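Local atomic coordinates of hypothetical protein PH1789 (Pyrococcus horikoshii, PDB entry 1WR2), a protein that is of unknown function but carries an ATP-grasp domain, a fold built of two alpha+beta subdomains. Residues A[38-43]-A[52-57]. Residues are numbered along the deposited sequence; the frame is centred on the assembly and turned at random.
Sequences EEKLAK and AKEIGY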
ATOM      1  N   GLU A  38       3.626  -4.896 -10.756  1.00 39.76           N
ATOM      2  CA  GLU A  38       4.409  -6.109 -10.561  1.00 40.44           C
ATOM      3  C   GLU A  38       5.602  -5.865  -9.645  1.00 39.58           C
ATOM      4  O   GLU A  38       6.364  -4.919  -9.847  1.00 39.81           O
ATOM      5  CB  GLU A  38       4.911  -6.634 -11.910  1.00 44.08           C
ATOM      6  CG  GLU A  38       5.561  -8.011 -11.853  1.00 47.13           C
ATOM      7  CD  GLU A  38       4.588  -9.099 -11.436  1.00 49.63           C
ATOM      8  OE1 GLU A  38       3.430  -9.073 -11.898  1.00 54.03           O
ATOM      9  OE2 GLU A  38       4.982  -9.987 -10.656  1.00 52.79           O
ATOM     10  N   GLU A  39       5.742  -6.721  -8.633  1.00 38.07           N
ATOM     11  CA  GLU A  39       6.842  -6.651  -7.671  1.00 39.98           C
ATOM     12  C   GLU A  39       7.237  -8.073  -7.316  1.00 38.38           C
ATOM     13  O   GLU A  39       6.386  -8.961  -7.250  1.00 38.45           O
ATOM     14  CB  GLU A  39       6.416  -5.922  -6.398  1.00 42.37           C
ATOM     15  CG  GLU A  39       6.089  -4.468  -6.606  1.00 48.23           C
ATOM     16  CD  GLU A  39       5.441  -3.832  -5.388  1.00 50.78           C
ATOM     17  OE1 GLU A  39       5.252  -2.599  -5.413  1.00 54.47           O
ATOM     18  OE2 GLU A  39       5.120  -4.557  -4.419  1.00 46.94           O
ATOM     19  N   LYS A  40       8.526  -8.297  -7.088  1.00 37.38           N
ATOM     20  CA  LYS A  40       8.986  -9.634  -6.752  1.00 38.02           C
ATOM     21  C   LYS A  40       9.633  -9.692  -5.378  1.00 35.04           C
ATOM     22  O   LYS A  40      10.313  -8.757  -4.962  1.00 36.99           O
ATOM     23  CB  LYS A  40       9.980 -10.140  -7.799  1.00 39.55           C
ATOM     24  CG  LYS A  40       9.365 -10.628  -9.104  1.00 45.69           C
ATOM     25  CD  LYS A  40       8.969  -9.488 -10.014  1.00 48.04           C
ATOM     26  CE  LYS A  40       8.820  -9.978 -11.447  1.00 47.98           C
ATOM     27  NZ  LYS A  40       7.869 -11.118 -11.550  1.00 50.03           N
ATOM     28  N   LEU A  41       9.422 -10.800  -4.683  1.00 34.03           N
ATOM     29  CA  LEU A  41       9.988 -10.986  -3.351  1.00 35.35           C
ATOM     30  C   LEU A  41      11.259 -11.820  -3.435  1.00 35.69           C
ATOM     31  O   LEU A  41      11.210 -13.034  -3.630  1.00 37.60           O
ATOM     32  CB  LEU A  41       8.980 -11.685  -2.429  1.00 32.59           C
ATOM     33  CG  LEU A  41       9.475 -11.947  -1.000  1.00 33.15           C
ATOM     34  CD1 LEU A  41       9.835 -10.644  -0.344  1.00 31.83           C
ATOM     35  CD2 LEU A  41       8.407 -12.664  -0.200  1.00 32.55           C
ATOM     36  N   ALA A  42      12.403 -11.164  -3.291  1.00 35.82           N
ATOM     37  CA  ALA A  42      13.685 -11.855  -3.347  1.00 34.19           C
ATOM     38  C   ALA A  42      14.052 -12.430  -1.977  1.00 34.10           C
ATOM     39  O   ALA A  42      13.919 -11.759  -0.963  1.00 32.60           O
ATOM     40  CB  ALA A  42      14.771 -10.884  -3.821  1.00 32.91           C
ATOM     41  N   LYS A  43      14.504 -13.679  -1.949  1.00 35.65           N
ATOM     42  CA  LYS A  43      14.901 -14.305  -0.694  1.00 36.72           C
ATOM     43  C   LYS A  43      16.419 -14.221  -0.543  1.00 36.86           C
ATOM     44  O   LYS A  43      16.948 -14.415   0.546  1.00 36.48           O
ATOM     45  CB  LYS A  43      14.460 -15.773  -0.656  1.00 39.92           C
ATOM     46  CG  LYS A  43      12.946 -15.978  -0.705  1.00 42.90           C
ATOM     47  CD  LYS A  43      12.261 -15.298   0.470  1.00 46.05           C
ATOM     48  CE  LYS A  43      10.736 -15.452   0.416  1.00 50.62           C
ATOM     49  NZ  LYS A  43      10.291 -16.866   0.586  1.00 50.35           N
ATOM     50  N   ALA A  52      15.559  -7.772 -10.612  1.00 52.50           N
ATOM     51  CA  ALA A  52      15.865  -6.403 -11.011  1.00 53.17           C
ATOM     52  C   ALA A  52      15.990  -6.349 -12.526  1.00 53.92           C
ATOM     53  O   ALA A  52      15.392  -5.491 -13.179  1.00 52.21           O
ATOM     54  CB  ALA A  52      17.158  -5.943 -10.365  1.00 51.53           C
ATOM     55  N   LYS A  53      16.774  -7.268 -13.082  1.00 55.71           N
ATOM     56  CA  LYS A  53      16.956  -7.325 -14.531  1.00 59.19           C
ATOM     57  C   LYS A  53      15.613  -7.595 -15.190  1.00 59.04           C
ATOM     58  O   LYS A  53      15.308  -7.069 -16.260  1.00 58.03           O
ATOM     59  CB  LYS A  53      17.934  -8.436 -14.915  1.00 60.31           C
ATOM     60  CG  LYS A  53      19.390  -8.115 -14.645  1.00 63.21           C
ATOM     61  CD  LYS A  53      20.296  -9.138 -15.313  1.00 65.56           C
ATOM     62  CE  LYS A  53      21.754  -8.725 -15.228  1.00 65.96           C
ATOM     63  NZ  LYS A  53      22.637  -9.698 -15.916  1.00 66.77           N
ATOM     64  N   GLU A  54      14.810  -8.417 -14.527  1.00 59.91           N
ATOM     65  CA  GLU A  54      13.497  -8.782 -15.031  1.00 60.01           C
ATOM     66  C   GLU A  54      12.575  -7.576 -15.191  1.00 58.37           C
ATOM     67  O   GLU A  54      12.088  -7.312 -16.287  1.00 58.50           O
ATOM     68  CB  GLU A  54      12.858  -9.812 -14.098  1.00 62.62           C
ATOM     69  CG  GLU A  54      12.345 -11.055 -14.806  1.00 65.93           C
ATOM     70  CD  GLU A  54      11.891 -12.135 -13.837  1.00 68.40           C
ATOM     71  OE1 GLU A  54      12.735 -12.639 -13.066  1.00 68.95           O
ATOM     72  OE2 GLU A  54      10.690 -12.480 -13.849  1.00 70.06           O
ATOM     73  N   ILE A  55      12.339  -6.839 -14.108  1.00 55.67           N
ATOM     74  CA  ILE A  55      11.458  -5.682 -14.183  1.00 53.80           C
ATOM     75  C   ILE A  55      12.140  -4.430 -14.728  1.00 53.57           C
ATOM     76  O   ILE A  55      11.466  -3.464 -15.087  1.00 50.78           O
ATOM     77  CB  ILE A  55      10.825  -5.360 -12.808  1.00 55.74           C
ATOM     78  CG1 ILE A  55      11.891  -4.888 -11.825  1.00 54.21           C
ATOM     79  CG2 ILE A  55      10.120  -6.597 -12.264  1.00 55.19           C
ATOM     80  CD1 ILE A  55      11.314  -4.468 -10.491  1.00 54.87           C
ATOM     81  N   GLY A  56      13.472  -4.458 -14.791  1.00 53.33           N
ATOM     82  CA  GLY A  56      14.227  -3.330 -15.319  1.00 53.13           C
ATOM     83  C   GLY A  56      14.599  -2.230 -14.337  1.00 51.72           C
ATOM     84  O   GLY A  56      13.773  -1.803 -13.528  1.00 51.10           O
ATOM     85  N   TYR A  57      15.845  -1.765 -14.410  1.00 50.43           N
ATOM     86  CA  TYR A  57      16.322  -0.694 -13.533  1.00 48.80           C
ATOM     87  C   TYR A  57      15.799   0.657 -14.025  1.00 48.00           C
ATOM     88  O   TYR A  57      15.484   0.812 -15.205  1.00 48.40           O
ATOM     89  CB  TYR A  57      17.856  -0.655 -13.506  1.00 48.57           C
ATOM     90  CG  TYR A  57      18.516  -1.801 -12.769  1.00 46.82           C
ATOM     91  CD1 TYR A  57      18.759  -3.022 -13.398  1.00 46.26           C
ATOM     92  CD2 TYR A  57      18.903  -1.657 -11.431  1.00 46.36           C
ATOM     93  CE1 TYR A  57      19.382  -4.078 -12.709  1.00 46.98           C
ATOM     94  CE2 TYR A  57      19.516  -2.695 -10.737  1.00 44.13           C
ATOM     95  CZ  TYR A  57      19.756  -3.901 -11.377  1.00 46.63           C
ATOM     96  OH  TYR A  57      20.381  -4.915 -10.684  1.00 43.11           O
TER
HETATM   97  O   HOH W   1       9.086 -13.879 -11.784  1.00 62.19           O
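Lys40 lays its aliphatic chain against Ile55 and carries its ammonium group on toward Glu54, joining edge strand 40-42 to the last turn of helix 45-55. This strand and helix belong to an alpha+beta subdomain of the ATP-grasp fold, where helix 45-55 packs on a four-stranded antiparallel sheet; strand 40-42 pairs with strand 109-114, and Ala42, small enough to lie close under the helix, touches Ala48 and Tyr51. The tight part is nonpolar: Lys40 CE rests 3.7 Å from Ile55 CG2 and its CD 3.8 Å from the same methyl, the two side chains running antiparallel where they touch. With chi1 at 67°, the CG2 methyl of Ile55 points back from the carbonyl carbon, on the side of the backbone N, and is the branch that meets the lysine. A long, flexible lysine suits this place, since its methylenes cover the isoleucine while its charge reaches the surface. There the contact is looser. Lys40 NZ makes a salt bridge with Glu38 OE2 at 3.2 Å, approaching from above the carboxylate plane, but only a long one with Glu54 OE2 at 3.9 Å. The lysine thus lies between two exposed acids and probably eases their mutual repulsion. One water bridges the longer link, accepting from Lys40 NZ and donating to Glu54 OE2, 3.0 Å from each atom.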